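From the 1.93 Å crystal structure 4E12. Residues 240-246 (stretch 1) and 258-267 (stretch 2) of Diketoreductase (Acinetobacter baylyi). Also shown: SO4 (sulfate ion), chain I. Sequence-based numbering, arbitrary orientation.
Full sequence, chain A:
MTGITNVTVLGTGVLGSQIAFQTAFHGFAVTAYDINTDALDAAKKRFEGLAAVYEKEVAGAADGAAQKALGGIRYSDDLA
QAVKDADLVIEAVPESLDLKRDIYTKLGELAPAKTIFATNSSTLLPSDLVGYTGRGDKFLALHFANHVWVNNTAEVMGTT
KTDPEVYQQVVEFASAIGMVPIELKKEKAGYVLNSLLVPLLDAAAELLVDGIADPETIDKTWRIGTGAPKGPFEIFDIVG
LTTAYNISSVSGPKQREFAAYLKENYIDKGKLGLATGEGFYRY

Stretch 1 (240-246) GLTTAYN
Stretch 2 258-267: FAAYLKENYI

Tyr245 is a knob in a hole: its side chain sits among Ala259, Leu262, Lys263 and Ile267 of the other helix. No hydrogen bond joins the two stretches, so the contact rests on packing alone. It buries 440 Å², both sides summed.

Stretch 1 is helical from Leu241 to Asn246. Stretch 2 is helical throughout, with a wider pi-type turn at 263-267, where Ile267 N donates a hydrogen bond to Leu262 O at 2.9 Å. Tyr266 there has phi -130° and psi -63°. Ordinary i to i+4 hydrogen bonds, such as Lys263 N to Ala259 O at 2.8 Å, precede the turn. The axes approach to 9.1 Å and run roughly antiparallel, at 146°. Tyr245 CA lies 4.9 Å from Ala259 CA, and Thr242 CA lies 6.6 Å from Ile267 CA.

Tyr245 is t, with chi2 78°. Its ring edge meets the backbone of Ala259, with Tyr245 CD1 3.4 Å from Ala259 O. Tyr245 CD1 is also 3.9 Å from Ala259 CB. Lys263 (t, p, t, p) places CD over one face of the Tyr245 ring. Lys263 CD lies 4.1 Å from the centroid of the Tyr245 ring, 27° off the ring normal, a CH-pi contact. Tyr245 OH reaches Lys263 CE at 3.6 Å.

Mostly apolar contacts fill the rest. Ala244 points toward stretch 2, and Ala244 CB is 4.0 Å from Leu262 CD1. Leu262 and Leu241 are both m, t and point toward the opposing helix. Leu241 CD1 meets Tyr266 CB at 3.8 Å. Tyr266 is m, with chi2 85°. Ile267 (m, m) places CD1 3.9 Å from Leu241 CB and 3.7 Å from Thr242 N.

Gly240 is the N-cap residue, with phi 107° and psi 129°. A CB at these angles would jam against the preceding carbonyl. Beside it lies a sulfate, probably from the crystallisation liquor. Thr243 (m) makes two hydrogen bonds to sulfate O4, from N at 3.1 Å and from OG1 at 3.0 Å. Thr242 is p; Thr242 OG1 lies 2.9 Å from the sulfate S, too close for a non-bonded contact.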

# COMPACT_ATOMS: atom_id res chain seq x y z
N GLY A 240 7.23 -6.60 -13.12
CA GLY A 240 7.92 -6.58 -14.39
C GLY A 240 7.88 -5.17 -14.92
O GLY A 240 6.81 -4.54 -14.94
N LEU A 241 9.02 -4.65 -15.30
CA LEU A 241 9.06 -3.25 -15.69
C LEU A 241 8.53 -3.04 -17.10
O LEU A 241 7.99 -1.97 -17.42
CB LEU A 241 10.45 -2.67 -15.49
CG LEU A 241 11.04 -2.78 -14.08
CD1 LEU A 241 12.34 -1.96 -14.06
CD2 LEU A 241 10.04 -2.27 -13.03
N THR A 242 8.63 -4.05 -17.96
CA THR A 242 8.04 -3.93 -19.28
C THR A 242 6.52 -3.79 -19.09
O THR A 242 5.87 -2.96 -19.74
CB THR A 242 8.36 -5.14 -20.21
OG1 THR A 242 7.61 -6.28 -19.79
CG2 THR A 242 9.83 -5.49 -20.14
N THR A 243 5.97 -4.58 -18.18
CA THR A 243 4.55 -4.51 -17.86
C THR A 243 4.19 -3.15 -17.25
O THR A 243 3.18 -2.54 -17.62
CB THR A 243 4.14 -5.64 -16.90
OG1 THR A 243 4.45 -6.91 -17.50
CG2 THR A 243 2.66 -5.56 -16.58
N ALA A 244 5.01 -2.68 -16.32
CA ALA A 244 4.72 -1.40 -15.67
C ALA A 244 4.81 -0.27 -16.69
O ALA A 244 4.05 0.70 -16.63
CB ALA A 244 5.69 -1.16 -14.52
N TYR A 245 5.74 -0.38 -17.63
CA TYR A 245 5.88 0.61 -18.69
C TYR A 245 4.64 0.65 -19.59
O TYR A 245 4.08 1.72 -19.83
CB TYR A 245 7.15 0.34 -19.49
CG TYR A 245 7.21 1.02 -20.84
CD1 TYR A 245 7.51 2.38 -20.96
CD2 TYR A 245 6.96 0.30 -22.01
CE1 TYR A 245 7.56 2.99 -22.21
CE2 TYR A 245 7.00 0.90 -23.26
CZ TYR A 245 7.31 2.24 -23.36
OH TYR A 245 7.35 2.81 -24.60
N ASN A 246 4.19 -0.51 -20.05
CA ASN A 246 2.99 -0.59 -20.89
C ASN A 246 1.79 0.04 -20.20
O ASN A 246 1.10 0.88 -20.78
CB ASN A 246 2.70 -2.04 -21.28
CG ASN A 246 3.72 -2.61 -22.24
OD1 ASN A 246 4.39 -1.87 -22.97
ND2 ASN A 246 3.84 -3.94 -22.26
N PHE A 258 6.49 8.71 -15.82
CA PHE A 258 7.14 7.54 -15.24
C PHE A 258 7.46 6.53 -16.34
O PHE A 258 8.56 5.97 -16.38
CB PHE A 258 6.22 6.92 -14.17
CG PHE A 258 6.80 5.70 -13.49
CD1 PHE A 258 7.97 5.78 -12.74
CD2 PHE A 258 6.16 4.48 -13.58
CE1 PHE A 258 8.51 4.67 -12.10
CE2 PHE A 258 6.69 3.35 -12.93
CZ PHE A 258 7.86 3.45 -12.19
N ALA A 259 6.51 6.28 -17.23
CA ALA A 259 6.77 5.38 -18.35
C ALA A 259 8.05 5.79 -19.09
O ALA A 259 8.93 4.95 -19.32
CB ALA A 259 5.58 5.35 -19.30
N ALA A 260 8.16 7.07 -19.44
CA ALA A 260 9.36 7.57 -20.11
C ALA A 260 10.62 7.35 -19.26
O ALA A 260 11.69 7.10 -19.81
CB ALA A 260 9.21 9.04 -20.47
N TYR A 261 10.48 7.45 -17.94
CA TYR A 261 11.59 7.30 -17.00
C TYR A 261 12.07 5.85 -16.99
O TYR A 261 13.27 5.56 -17.01
CB TYR A 261 11.16 7.71 -15.58
CG TYR A 261 12.24 7.62 -14.54
CD1 TYR A 261 13.04 8.72 -14.23
CD2 TYR A 261 12.47 6.43 -13.86
CE1 TYR A 261 14.04 8.63 -13.27
CE2 TYR A 261 13.47 6.33 -12.89
CZ TYR A 261 14.25 7.43 -12.60
OH TYR A 261 15.24 7.32 -11.64
N LEU A 262 11.11 4.94 -16.96
CA LEU A 262 11.40 3.52 -17.01
C LEU A 262 12.05 3.18 -18.34
O LEU A 262 13.04 2.45 -18.39
CB LEU A 262 10.12 2.71 -16.88
CG LEU A 262 9.39 2.65 -15.55
CD1 LEU A 262 8.14 1.81 -15.73
CD2 LEU A 262 10.31 2.02 -14.51
N LYS A 263 11.48 3.73 -19.40
CA LYS A 263 11.95 3.41 -20.75
C LYS A 263 13.42 3.78 -20.89
O LYS A 263 14.24 2.95 -21.29
CB LYS A 263 11.08 4.12 -21.79
CG LYS A 263 11.32 3.75 -23.26
CD LYS A 263 11.04 2.29 -23.52
CE LYS A 263 10.87 2.00 -25.00
NZ LYS A 263 12.07 2.36 -25.83
N GLU A 264 13.75 5.02 -20.54
CA GLU A 264 15.10 5.54 -20.66
C GLU A 264 16.06 4.86 -19.70
O GLU A 264 17.15 4.46 -20.09
CB GLU A 264 15.13 7.05 -20.40
CG GLU A 264 16.55 7.63 -20.41
CD GLU A 264 16.58 9.11 -20.08
OE1 GLU A 264 15.49 9.73 -20.00
OE2 GLU A 264 17.69 9.66 -19.90
N ASN A 265 15.64 4.71 -18.44
CA ASN A 265 16.54 4.26 -17.40
C ASN A 265 16.57 2.76 -17.17
O ASN A 265 17.53 2.26 -16.58
CB ASN A 265 16.23 4.97 -16.09
CG ASN A 265 16.46 6.45 -16.20
OD1 ASN A 265 17.57 6.88 -16.49
ND2 ASN A 265 15.41 7.23 -16.01
N TYR A 266 15.56 2.03 -17.62
CA TYR A 266 15.53 0.60 -17.33
C TYR A 266 15.29 -0.25 -18.55
O TYR A 266 16.16 -1.03 -18.94
CB TYR A 266 14.51 0.30 -16.22
CG TYR A 266 14.91 0.95 -14.93
CD1 TYR A 266 14.56 2.28 -14.66
CD2 TYR A 266 15.64 0.26 -13.97
CE1 TYR A 266 14.93 2.89 -13.47
CE2 TYR A 266 16.02 0.86 -12.78
CZ TYR A 266 15.66 2.18 -12.54
OH TYR A 266 16.03 2.77 -11.37
N ILE A 267 14.13 -0.08 -19.18
CA ILE A 267 13.79 -0.86 -20.36
C ILE A 267 14.91 -0.78 -21.41
O ILE A 267 15.29 -1.80 -22.01
CB ILE A 267 12.47 -0.36 -21.01
CG1 ILE A 267 11.33 -0.30 -19.98
CG2 ILE A 267 12.08 -1.27 -22.16
CD1 ILE A 267 11.13 -1.57 -19.22
S SO4 I . 8.42 -8.15 -17.68
O1 SO4 I . 9.69 -7.51 -18.07
O2 SO4 I . 8.64 -9.08 -16.56
O3 SO4 I . 7.90 -8.91 -18.84
O4 SO4 I . 7.45 -7.12 -17.29